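Blr3880 protein (Bradyrhizobium japonicum, PDB 2OOD) probably catalyses the zinc-dependent hydrolytic deamination of guanine to xanthine and ammonia, a step in purine degradation. Local coordinates at residues I80-T85 against G119-F123; A126-T132 against R332-I336; D228-T233 against P267-G271; D254-E260 against N280-M285. All blocks are in the same frame, centred on the assembly; numbering follows the deposited sequence.

Overall arrangement
From the N terminus, interaction 1 closes first: the end of strand 70-81 meets helix 113-129. Interaction 2 opens further along the same helix and closes some 200 residues later at the start of helix 335-352; the two contacts touch where T85 and the backbone of F123 meet the F333 ring. Interactions 3 and 4 lie within that long loop and cross one another, strands 230-234 and 269-272 alternating with helices 255-260 and 279-288. They also touch: F269 packs on Y259 and M285, and the hydroxyls of T233 and Y259 probably share a hydrogen bond. Together the contacts join strand end to helix (1), helix end to helix start (2), strand to strand (3) and helix to helix (4).

Interaction 1 of 4, residues I80-T85 against G119-F123; sequences IHLPQT and GVKRF. With ZN (zinc ion), chain B; GUN (guanine), chain C.
Strand 70-81 of the amidohydrolase TIM barrel ends at H81, and the chain turns through a short 3-10 segment that starts at L82, with Q84 N bonded to H81 O at 2.9 Å and T85 N to L82 O at 3.2 Å. Against this turn lies G119-F123, regular helix with F123 N bonded to G119 O at 2.6 Å. It belongs to helix 113-129, the last helix of the beta-alpha-beta crossover between parallel strands 70-81 and 132-138. The backbones come closest at T85 and F123, 5.9 Å between CA atoms. No hydrogen bond crosses; F123, chi1 t, fills the gap. L82 CA sits over its ring face, a CH-pi contact 4.0 Å from the centroid, while I80 CB lies at the ring edge, 3.9 Å from F123 CZ. L82 (t, p) runs along the helix, its CD1 3.6 Å from F123 CB and CD2 3.9 Å from V120 CG2. H81 (chi1 m) points away from the helix, and its NE2 binds zinc at 2.1 Å, with guanine N2 at 2.0 Å from the metal and water 1 at 2.5 Å. H79, H234 and D326 complete the protein ligands; H79 and H81 form the HxH signature of this superfamily. T85, chi1 m, folds back: its OG1 donates to L82 O at 2.7 Å and reaches the F123 ring edge, 3.1 Å from CD1.

Interaction 2 of 4, residues A126-T132 against R332-I336; sequences ALLAAGT and RFSMI
In this amidohydrolase TIM barrel the C-terminal end of helix 113-129, closed by a Schellman motif, packs against the N terminus of helix 335-352. A126 lays its CB over the F333 ring, a CH-pi contact 3.7 Å from the centroid. L127 (m, t) brings CD2 to the edge of the same ring, 3.8 Å from F333 CD2; the CA atoms of L127 and F333 are 6.3 Å apart. F333 has chi1 near -104°, between wells, and its N bonds to Q415 of the second subunit. A130 is where the backbones draw closest, its CA 4.6 Å from that of S334 and its CB 3.7 Å from S334 CB. S334 (chi1 t) links the two helix ends: its OG donates to A130 O at 3.0 Å and, as N-cap, accepts from I336 N at 3.1 Å. G131 has phi 104°, psi -5°; a CB there would be jammed against A130 O. The helix end is closed by G131 N to L128 O at 3.2 Å and T132 N to L127 O at 2.8 Å. T132, chi1 m, sets OG1 3.7 Å from CG of selenomethionine M335 and donates to water 3 at 2.5 Å, which donates to F333 O at 2.9 Å. Water 2 donates to A130 O (2.8 Å) and T132 OG1 (2.9 Å) and accepts from M335 N at 2.7 Å.

Interaction 3 of 4, residues D228-T233 against P267-G271; sequences DCWVNT and PKFSG
K268 stretches its side chain, chi1 m and the rest t, across the six-membered ring of W230. Its CD makes a CH-pi contact 3.7 Å from that ring's centroid and its NZ a cation-pi contact at 4.0 Å, both over the face. The ammonium then reaches the chain before the strand, donating to D228 O at 2.9 Å and forming a salt bridge with D228 OD1 at 3.3 Å; the other oxygen of that carboxylate bonds to H194. K268 itself has phi 73°, psi 14°, a left-handed helical conformation just before strand 269-271. From there the two segments run as parallel strands, axes 4.8 Å apart at 8°, pairing V231 with F269, N232 with S270 and T233 with G271. The bonds alternate in the parallel pattern: V231 N to K268 O at 2.9 Å, S270 N to V231 O at 2.9 Å, T233 N to S270 O at 3.0 Å. V231, T233 and F269 share one face, where V231 CG1 is 3.9 Å from F269 CD1 and T233 CG2 3.6 Å from F269 CZ. N232 and S270 share the other. These are neighbouring strands of the TIM barrel, flanked by 199-205 and 291-294. Inside, N232 packs on Q136 of strand 132-138, near H79 of the zinc site, and S270 OG makes a weak hydrogen bond to Q136; F269 faces outward to helices 255-260 and 279-288.

Interaction 4 of 4, residues D254-E260 against N280-M285; sequences DYLGVYE and NEFRRM
This is a charged helix-helix contact in the outer layer of the TIM barrel, between the two helices that come before and after strand 269-272. The axes of helix segments 255-260 and 280-285 are 10.5 Å apart at 33°, and the CA atoms of L256 and E281 are 6.5 Å apart. R284 organises a salt-bridge network: NH2 donates to D254 OD1 and to E260 OE1, both at 2.8 Å, NH1 to D254 OD2 at 3.1 Å, and NE to E260 OE2 at 3.0 Å. K288 shares the E260 carboxylate. L256 (t, p) puts CD2 over one face of the guanidinium and 3.5 Å from CG of selenomethionine M285. Two carboxylates meet the start of helix 255-260. D254, chi1 p, is its N-cap, with a weak bond from G257 N to OD1 at 2.7 Å; E281 (m, t), whose OE1 takes S278 N, reaches across from the other helix so that OE2 accepts L256 N at 3.0 Å.

Interaction 1 of 4, residues I80-T85 against G119-F123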
# COMPACT_ATOMS: atom_id res chain seq x y z
N ILE A 80 6.18 -9.23 -14.22
CA ILE A 80 4.72 -9.14 -14.32
C ILE A 80 4.20 -10.37 -15.03
O ILE A 80 4.95 -11.04 -15.73
CB ILE A 80 4.19 -7.92 -15.14
CG1 ILE A 80 5.35 -7.11 -15.69
CG2 ILE A 80 3.25 -7.08 -14.30
CD1 ILE A 80 6.06 -7.79 -16.82
N HIS A 81 2.92 -10.66 -14.84
CA HIS A 81 2.27 -11.81 -15.47
C HIS A 81 1.18 -11.25 -16.38
O HIS A 81 0.11 -10.89 -15.91
CB HIS A 81 1.65 -12.71 -14.41
CG HIS A 81 2.63 -13.54 -13.63
ND1 HIS A 81 3.07 -14.77 -14.06
CD2 HIS A 81 3.22 -13.32 -12.43
CE1 HIS A 81 3.89 -15.28 -13.16
NE2 HIS A 81 4.00 -14.42 -12.16
N LEU A 82 1.47 -11.19 -17.67
CA LEU A 82 0.52 -10.68 -18.66
C LEU A 82 -0.90 -11.23 -18.53
O LEU A 82 -1.87 -10.46 -18.46
CB LEU A 82 1.04 -10.95 -20.08
CG LEU A 82 -0.01 -11.08 -21.19
CD1 LEU A 82 -0.75 -9.76 -21.38
CD2 LEU A 82 0.66 -11.51 -22.47
N PRO A 83 -1.06 -12.56 -18.51
CA PRO A 83 -2.39 -13.16 -18.40
C PRO A 83 -3.10 -12.97 -17.06
O PRO A 83 -4.21 -13.47 -16.88
CB PRO A 83 -2.12 -14.63 -18.72
CG PRO A 83 -0.77 -14.84 -18.15
CD PRO A 83 -0.02 -13.61 -18.57
N GLN A 84 -2.48 -12.25 -16.13
CA GLN A 84 -3.11 -12.02 -14.84
C GLN A 84 -3.64 -10.60 -14.70
O GLN A 84 -4.15 -10.20 -13.64
CB GLN A 84 -2.12 -12.34 -13.73
CG GLN A 84 -1.86 -13.82 -13.59
CD GLN A 84 -0.74 -14.12 -12.61
OE1 GLN A 84 -0.60 -13.45 -11.60
NE2 GLN A 84 0.05 -15.15 -12.91
N THR A 85 -3.54 -9.84 -15.79
CA THR A 85 -3.99 -8.45 -15.86
C THR A 85 -5.39 -8.21 -15.31
O THR A 85 -5.67 -7.17 -14.73
CB THR A 85 -3.97 -7.95 -17.32
OG1 THR A 85 -2.63 -7.96 -17.82
CG2 THR A 85 -4.54 -6.55 -17.42
N GLY A 119 -6.19 -8.63 -23.86
CA GLY A 119 -5.45 -8.57 -22.62
C GLY A 119 -4.14 -7.84 -22.84
O GLY A 119 -3.79 -6.94 -22.08
N VAL A 120 -3.41 -8.22 -23.89
CA VAL A 120 -2.14 -7.58 -24.20
C VAL A 120 -2.31 -6.08 -24.34
O VAL A 120 -1.43 -5.31 -23.96
CB VAL A 120 -1.55 -8.13 -25.51
CG1 VAL A 120 -0.36 -7.27 -25.92
CG2 VAL A 120 -1.13 -9.58 -25.33
N LYS A 121 -3.43 -5.67 -24.91
CA LYS A 121 -3.72 -4.26 -25.11
C LYS A 121 -3.91 -3.57 -23.76
O LYS A 121 -3.30 -2.54 -23.49
CB LYS A 121 -4.99 -4.11 -25.95
CG LYS A 121 -5.38 -2.68 -26.26
CD LYS A 121 -6.89 -2.53 -26.37
CE LYS A 121 -7.30 -1.11 -26.75
NZ LYS A 121 -6.68 -0.07 -25.86
N ARG A 122 -4.75 -4.16 -22.92
CA ARG A 122 -5.01 -3.59 -21.59
C ARG A 122 -3.79 -3.67 -20.69
O ARG A 122 -3.57 -2.79 -19.85
CB ARG A 122 -6.19 -4.32 -20.95
CG ARG A 122 -7.50 -4.03 -21.64
CD ARG A 122 -8.52 -5.05 -21.26
NE ARG A 122 -9.84 -4.74 -21.81
CZ ARG A 122 -10.57 -3.68 -21.46
NH1 ARG A 122 -10.12 -2.82 -20.55
NH2 ARG A 122 -11.76 -3.50 -22.02
N PHE A 123 -3.01 -4.73 -20.86
CA PHE A 123 -1.80 -4.93 -20.08
C PHE A 123 -0.82 -3.78 -20.34
O PHE A 123 -0.35 -3.15 -19.40
CB PHE A 123 -1.17 -6.27 -20.48
CG PHE A 123 0.15 -6.55 -19.84
CD1 PHE A 123 0.23 -6.89 -18.49
CD2 PHE A 123 1.32 -6.52 -20.59
CE1 PHE A 123 1.46 -7.20 -17.91
CE2 PHE A 123 2.56 -6.82 -20.01
CZ PHE A 123 2.62 -7.16 -18.67
ZN ZN B . 5.44 -14.14 -10.62
N9 GUN C . 5.22 -19.07 -9.88
C8 GUN C . 4.57 -20.13 -9.34
N7 GUN C . 3.76 -19.75 -8.39
C5 GUN C . 3.82 -18.40 -8.26
C6 GUN C . 3.18 -17.44 -7.42
O6 GUN C . 2.35 -17.77 -6.57
N1 GUN C . 3.52 -16.10 -7.59
C2 GUN C . 4.45 -15.71 -8.54
N2 GUN C . 4.75 -14.37 -8.70
N3 GUN C . 5.04 -16.59 -9.32
C4 GUN C . 4.77 -17.93 -9.22
O HOH W 1 3.16 -13.33 -9.81

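Interaction 2 of 4, residues A126-T132 against R332-I336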
# COMPACT_ATOMS: atom_id res chain seq x y z
N ALA A 126 -2.18 -0.27 -19.14
CA ALA A 126 -2.05 -0.12 -17.69
C ALA A 126 -0.60 0.20 -17.31
O ALA A 126 -0.36 1.02 -16.43
CB ALA A 126 -2.50 -1.38 -17.00
N LEU A 127 0.34 -0.46 -17.98
CA LEU A 127 1.75 -0.23 -17.71
C LEU A 127 2.20 1.18 -18.06
O LEU A 127 2.99 1.78 -17.33
CB LEU A 127 2.61 -1.23 -18.49
CG LEU A 127 2.73 -2.64 -17.91
CD1 LEU A 127 3.61 -3.49 -18.81
CD2 LEU A 127 3.31 -2.56 -16.51
N LEU A 128 1.71 1.71 -19.17
CA LEU A 128 2.09 3.05 -19.60
C LEU A 128 1.47 4.12 -18.71
O LEU A 128 2.12 5.11 -18.37
CB LEU A 128 1.68 3.27 -21.06
CG LEU A 128 2.44 2.44 -22.09
CD1 LEU A 128 1.80 2.63 -23.45
CD2 LEU A 128 3.91 2.85 -22.13
N ALA A 129 0.21 3.92 -18.34
CA ALA A 129 -0.48 4.87 -17.49
C ALA A 129 0.13 4.81 -16.10
O ALA A 129 -0.14 5.67 -15.26
CB ALA A 129 -1.95 4.54 -17.42
N ALA A 130 0.95 3.79 -15.86
CA ALA A 130 1.58 3.60 -14.56
C ALA A 130 3.03 4.07 -14.51
O ALA A 130 3.62 4.15 -13.44
CB ALA A 130 1.49 2.14 -14.15
N GLY A 131 3.61 4.37 -15.67
CA GLY A 131 4.98 4.84 -15.70
C GLY A 131 6.00 3.81 -16.15
O GLY A 131 7.18 4.12 -16.30
N THR A 132 5.55 2.57 -16.37
CA THR A 132 6.43 1.49 -16.80
C THR A 132 6.57 1.46 -18.31
O THR A 132 5.58 1.32 -19.01
CB THR A 132 5.91 0.11 -16.35
OG1 THR A 132 5.88 0.04 -14.92
CG2 THR A 132 6.82 -1.00 -16.86
N ARG A 332 -0.90 -3.92 -7.58
CA ARG A 332 -0.64 -2.62 -8.19
C ARG A 332 0.19 -2.74 -9.47
O ARG A 332 1.14 -3.51 -9.53
CB ARG A 332 0.12 -1.73 -7.21
CG ARG A 332 -0.49 -1.63 -5.83
CD ARG A 332 -1.82 -0.91 -5.85
NE ARG A 332 -2.44 -0.90 -4.54
CZ ARG A 332 -3.64 -0.42 -4.28
NH1 ARG A 332 -4.37 0.11 -5.25
NH2 ARG A 332 -4.13 -0.48 -3.04
N PHE A 333 -0.18 -1.95 -10.48
CA PHE A 333 0.53 -1.97 -11.76
C PHE A 333 1.71 -1.00 -11.80
O PHE A 333 2.61 -1.14 -12.62
CB PHE A 333 -0.41 -1.61 -12.91
CG PHE A 333 -0.85 -2.78 -13.74
CD1 PHE A 333 -1.98 -3.52 -13.40
CD2 PHE A 333 -0.12 -3.15 -14.87
CE1 PHE A 333 -2.37 -4.61 -14.18
CE2 PHE A 333 -0.52 -4.24 -15.64
CZ PHE A 333 -1.64 -4.96 -15.30
N SER A 334 1.69 -0.00 -10.92
CA SER A 334 2.75 1.00 -10.91
C SER A 334 3.96 0.70 -10.04
O SER A 334 3.83 0.17 -8.93
CB SER A 334 2.17 2.34 -10.50
OG SER A 334 3.15 3.35 -10.61
N MSE A 335 5.15 1.04 -10.53
CA MSE A 335 6.37 0.85 -9.77
C MSE A 335 6.41 1.83 -8.60
O MSE A 335 7.17 1.65 -7.65
CB MSE A 335 7.60 1.06 -10.66
CG MSE A 335 7.76 0.01 -11.73
SE MSE A 335 7.68 -1.80 -10.99
CE MSE A 335 9.33 -1.78 -9.96
N ILE A 336 5.59 2.87 -8.68
CA ILE A 336 5.52 3.84 -7.61
C ILE A 336 4.84 3.18 -6.41
O ILE A 336 5.23 3.39 -5.27
CB ILE A 336 4.72 5.08 -8.05
CG1 ILE A 336 5.46 5.78 -9.18
CG2 ILE A 336 4.54 6.04 -6.89
CD1 ILE A 336 4.70 6.95 -9.74
O HOH W 2 5.41 2.09 -12.95
O HOH W 3 5.10 -1.98 -13.73

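Interaction 3 of 4, residues D228-T233 against P267-G271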
# COMPACT_ATOMS: atom_id res chain seq x y z
N ASP A 228 22.34 -15.95 -26.03
CA ASP A 228 21.95 -14.55 -25.87
C ASP A 228 20.61 -14.37 -25.17
O ASP A 228 20.32 -13.28 -24.68
CB ASP A 228 21.91 -13.85 -27.23
CG ASP A 228 21.98 -12.34 -27.12
OD1 ASP A 228 23.02 -11.83 -26.64
OD2 ASP A 228 20.99 -11.67 -27.50
N CYS A 229 19.81 -15.43 -25.13
CA CYS A 229 18.50 -15.36 -24.49
C CYS A 229 18.55 -15.27 -22.97
O CYS A 229 19.46 -15.80 -22.33
CB CYS A 229 17.65 -16.57 -24.88
SG CYS A 229 16.90 -16.49 -26.50
N TRP A 230 17.55 -14.60 -22.40
CA TRP A 230 17.41 -14.45 -20.96
C TRP A 230 16.73 -15.69 -20.38
O TRP A 230 16.19 -16.52 -21.12
CB TRP A 230 16.53 -13.24 -20.65
CG TRP A 230 17.23 -11.90 -20.59
CD1 TRP A 230 17.38 -11.12 -19.49
CD2 TRP A 230 17.82 -11.18 -21.68
NE1 TRP A 230 18.02 -9.95 -19.83
CE2 TRP A 230 18.30 -9.96 -21.16
CE3 TRP A 230 17.98 -11.44 -23.05
CZ2 TRP A 230 18.94 -9.01 -21.97
CZ3 TRP A 230 18.62 -10.48 -23.84
CH2 TRP A 230 19.09 -9.29 -23.29
N VAL A 231 16.77 -15.81 -19.06
CA VAL A 231 16.11 -16.91 -18.34
C VAL A 231 15.30 -16.22 -17.25
O VAL A 231 15.84 -15.45 -16.46
CB VAL A 231 17.12 -17.90 -17.70
CG1 VAL A 231 16.38 -19.09 -17.12
CG2 VAL A 231 18.12 -18.37 -18.73
N ASN A 232 14.00 -16.50 -17.21
CA ASN A 232 13.11 -15.86 -16.25
C ASN A 232 12.30 -16.90 -15.49
O ASN A 232 11.67 -17.76 -16.10
CB ASN A 232 12.20 -14.89 -17.01
CG ASN A 232 11.20 -14.18 -16.12
OD1 ASN A 232 11.54 -13.73 -15.02
ND2 ASN A 232 9.97 -14.05 -16.60
N THR A 233 12.31 -16.83 -14.16
CA THR A 233 11.57 -17.80 -13.34
C THR A 233 11.26 -17.29 -11.93
O THR A 233 11.42 -16.12 -11.62
CB THR A 233 12.37 -19.13 -13.24
OG1 THR A 233 11.53 -20.15 -12.69
CG2 THR A 233 13.59 -18.96 -12.36
N PRO A 267 24.41 -14.89 -15.79
CA PRO A 267 23.93 -13.61 -16.34
C PRO A 267 22.60 -13.74 -17.06
O PRO A 267 22.34 -14.75 -17.72
CB PRO A 267 25.05 -13.20 -17.28
CG PRO A 267 26.26 -13.72 -16.58
CD PRO A 267 25.82 -15.11 -16.17
N LYS A 268 21.75 -12.73 -16.91
CA LYS A 268 20.45 -12.70 -17.56
C LYS A 268 19.42 -13.65 -16.95
O LYS A 268 18.38 -13.93 -17.55
CB LYS A 268 20.59 -12.99 -19.06
CG LYS A 268 21.31 -11.88 -19.83
CD LYS A 268 21.39 -12.19 -21.32
CE LYS A 268 22.12 -11.09 -22.07
NZ LYS A 268 22.11 -11.33 -23.54
N PHE A 269 19.72 -14.15 -15.75
CA PHE A 269 18.79 -15.02 -15.04
C PHE A 269 18.08 -14.17 -14.00
O PHE A 269 18.72 -13.39 -13.30
CB PHE A 269 19.54 -16.14 -14.31
CG PHE A 269 18.66 -16.93 -13.35
CD1 PHE A 269 18.05 -18.11 -13.76
CD2 PHE A 269 18.48 -16.50 -12.04
CE1 PHE A 269 17.27 -18.86 -12.87
CE2 PHE A 269 17.70 -17.25 -11.15
CZ PHE A 269 17.10 -18.43 -11.57
N SER A 270 16.76 -14.31 -13.90
CA SER A 270 16.02 -13.55 -12.92
C SER A 270 15.16 -14.50 -12.10
O SER A 270 14.34 -15.23 -12.65
CB SER A 270 15.13 -12.50 -13.60
OG SER A 270 15.91 -11.46 -14.17
N GLY A 271 15.37 -14.50 -10.79
CA GLY A 271 14.58 -15.35 -9.91
C GLY A 271 13.65 -14.47 -9.10
O GLY A 271 14.10 -13.73 -8.24

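Interaction 4 of 4, residues D254-E260 against N280-M285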
# COMPACT_ATOMS: atom_id res chain seq x y z
N ASP A 254 18.97 -27.02 -2.30
CA ASP A 254 18.19 -25.80 -2.12
C ASP A 254 17.47 -25.40 -3.41
O ASP A 254 17.79 -25.89 -4.50
CB ASP A 254 19.08 -24.65 -1.61
CG ASP A 254 20.40 -24.55 -2.36
OD1 ASP A 254 20.41 -24.81 -3.58
OD2 ASP A 254 21.42 -24.19 -1.73
N TYR A 255 16.49 -24.51 -3.29
CA TYR A 255 15.73 -24.08 -4.45
C TYR A 255 16.64 -23.61 -5.60
O TYR A 255 16.43 -23.99 -6.76
CB TYR A 255 14.76 -22.97 -4.04
CG TYR A 255 13.50 -22.90 -4.89
CD1 TYR A 255 12.26 -22.71 -4.30
CD2 TYR A 255 13.56 -22.99 -6.28
CE1 TYR A 255 11.10 -22.61 -5.07
CE2 TYR A 255 12.40 -22.89 -7.06
CZ TYR A 255 11.18 -22.69 -6.45
OH TYR A 255 10.04 -22.55 -7.22
N LEU A 256 17.63 -22.79 -5.29
CA LEU A 256 18.55 -22.31 -6.32
C LEU A 256 19.31 -23.49 -6.93
O LEU A 256 19.69 -23.46 -8.10
CB LEU A 256 19.54 -21.30 -5.72
CG LEU A 256 20.59 -20.69 -6.65
CD1 LEU A 256 19.92 -19.90 -7.75
CD2 LEU A 256 21.50 -19.78 -5.86
N GLY A 257 19.53 -24.52 -6.13
CA GLY A 257 20.26 -25.69 -6.60
C GLY A 257 19.58 -26.40 -7.75
O GLY A 257 20.24 -26.97 -8.62
N VAL A 258 18.25 -26.36 -7.77
CA VAL A 258 17.49 -26.99 -8.83
C VAL A 258 17.83 -26.37 -10.18
O VAL A 258 18.02 -27.09 -11.16
CB VAL A 258 15.98 -26.85 -8.59
CG1 VAL A 258 15.21 -27.53 -9.72
CG2 VAL A 258 15.61 -27.45 -7.25
N TYR A 259 17.89 -25.04 -10.23
CA TYR A 259 18.20 -24.34 -11.47
C TYR A 259 19.66 -24.44 -11.87
O TYR A 259 19.97 -24.37 -13.06
CB TYR A 259 17.82 -22.86 -11.36
CG TYR A 259 16.34 -22.63 -11.14
CD1 TYR A 259 15.40 -23.17 -11.99
CD2 TYR A 259 15.89 -21.91 -10.05
CE1 TYR A 259 14.04 -23.00 -11.76
CE2 TYR A 259 14.54 -21.72 -9.81
CZ TYR A 259 13.62 -22.28 -10.67
OH TYR A 259 12.27 -22.12 -10.42
N GLU A 260 20.56 -24.58 -10.90
CA GLU A 260 21.98 -24.70 -11.21
C GLU A 260 22.26 -26.07 -11.83
O GLU A 260 23.15 -26.22 -12.67
CB GLU A 260 22.83 -24.53 -9.95
CG GLU A 260 22.86 -23.13 -9.39
CD GLU A 260 23.43 -23.09 -7.99
OE1 GLU A 260 22.87 -23.76 -7.09
OE2 GLU A 260 24.45 -22.39 -7.78
N ASN A 280 23.72 -18.34 1.67
CA ASN A 280 24.54 -19.11 0.76
C ASN A 280 23.99 -18.93 -0.66
O ASN A 280 24.75 -18.69 -1.60
CB ASN A 280 24.51 -20.59 1.15
CG ASN A 280 25.32 -21.46 0.21
OD1 ASN A 280 26.46 -21.15 -0.11
ND2 ASN A 280 24.72 -22.56 -0.24
N GLU A 281 22.68 -19.05 -0.80
CA GLU A 281 22.05 -18.89 -2.11
C GLU A 281 22.30 -17.48 -2.64
O GLU A 281 22.55 -17.30 -3.83
CB GLU A 281 20.55 -19.19 -2.02
CG GLU A 281 20.25 -20.69 -1.92
CD GLU A 281 18.77 -20.99 -1.71
OE1 GLU A 281 18.21 -20.53 -0.70
OE2 GLU A 281 18.18 -21.69 -2.57
N PHE A 282 22.24 -16.48 -1.77
CA PHE A 282 22.50 -15.11 -2.21
C PHE A 282 23.94 -15.01 -2.70
O PHE A 282 24.19 -14.49 -3.78
CB PHE A 282 22.27 -14.11 -1.08
CG PHE A 282 20.85 -13.63 -0.96
CD1 PHE A 282 20.21 -13.02 -2.03
CD2 PHE A 282 20.16 -13.74 0.24
CE1 PHE A 282 18.90 -12.53 -1.91
CE2 PHE A 282 18.85 -13.25 0.37
CZ PHE A 282 18.23 -12.64 -0.71
N ARG A 283 24.88 -15.52 -1.90
CA ARG A 283 26.28 -15.46 -2.29
C ARG A 283 26.55 -16.15 -3.62
O ARG A 283 27.34 -15.67 -4.42
CB ARG A 283 27.18 -16.07 -1.21
CG ARG A 283 27.41 -15.19 0.02
CD ARG A 283 28.57 -15.70 0.88
NE ARG A 283 28.41 -17.11 1.25
CZ ARG A 283 27.71 -17.55 2.30
NH1 ARG A 283 27.11 -16.68 3.12
NH2 ARG A 283 27.58 -18.86 2.52
N ARG A 284 25.89 -17.28 -3.86
CA ARG A 284 26.08 -18.01 -5.11
C ARG A 284 25.62 -17.18 -6.31
O ARG A 284 26.30 -17.11 -7.33
CB ARG A 284 25.34 -19.35 -5.08
CG ARG A 284 25.75 -20.26 -3.95
CD ARG A 284 25.87 -21.68 -4.41
NE ARG A 284 24.59 -22.25 -4.81
CZ ARG A 284 23.63 -22.59 -3.95
NH1 ARG A 284 23.81 -22.41 -2.65
NH2 ARG A 284 22.50 -23.13 -4.40
N MSE A 285 24.45 -16.56 -6.18
CA MSE A 285 23.92 -15.74 -7.27
C MSE A 285 24.86 -14.56 -7.52
O MSE A 285 25.21 -14.27 -8.66
CB MSE A 285 22.53 -15.23 -6.91
CG MSE A 285 21.53 -16.35 -6.72
SE MSE A 285 19.76 -15.67 -6.23
CE MSE A 285 19.19 -15.09 -8.01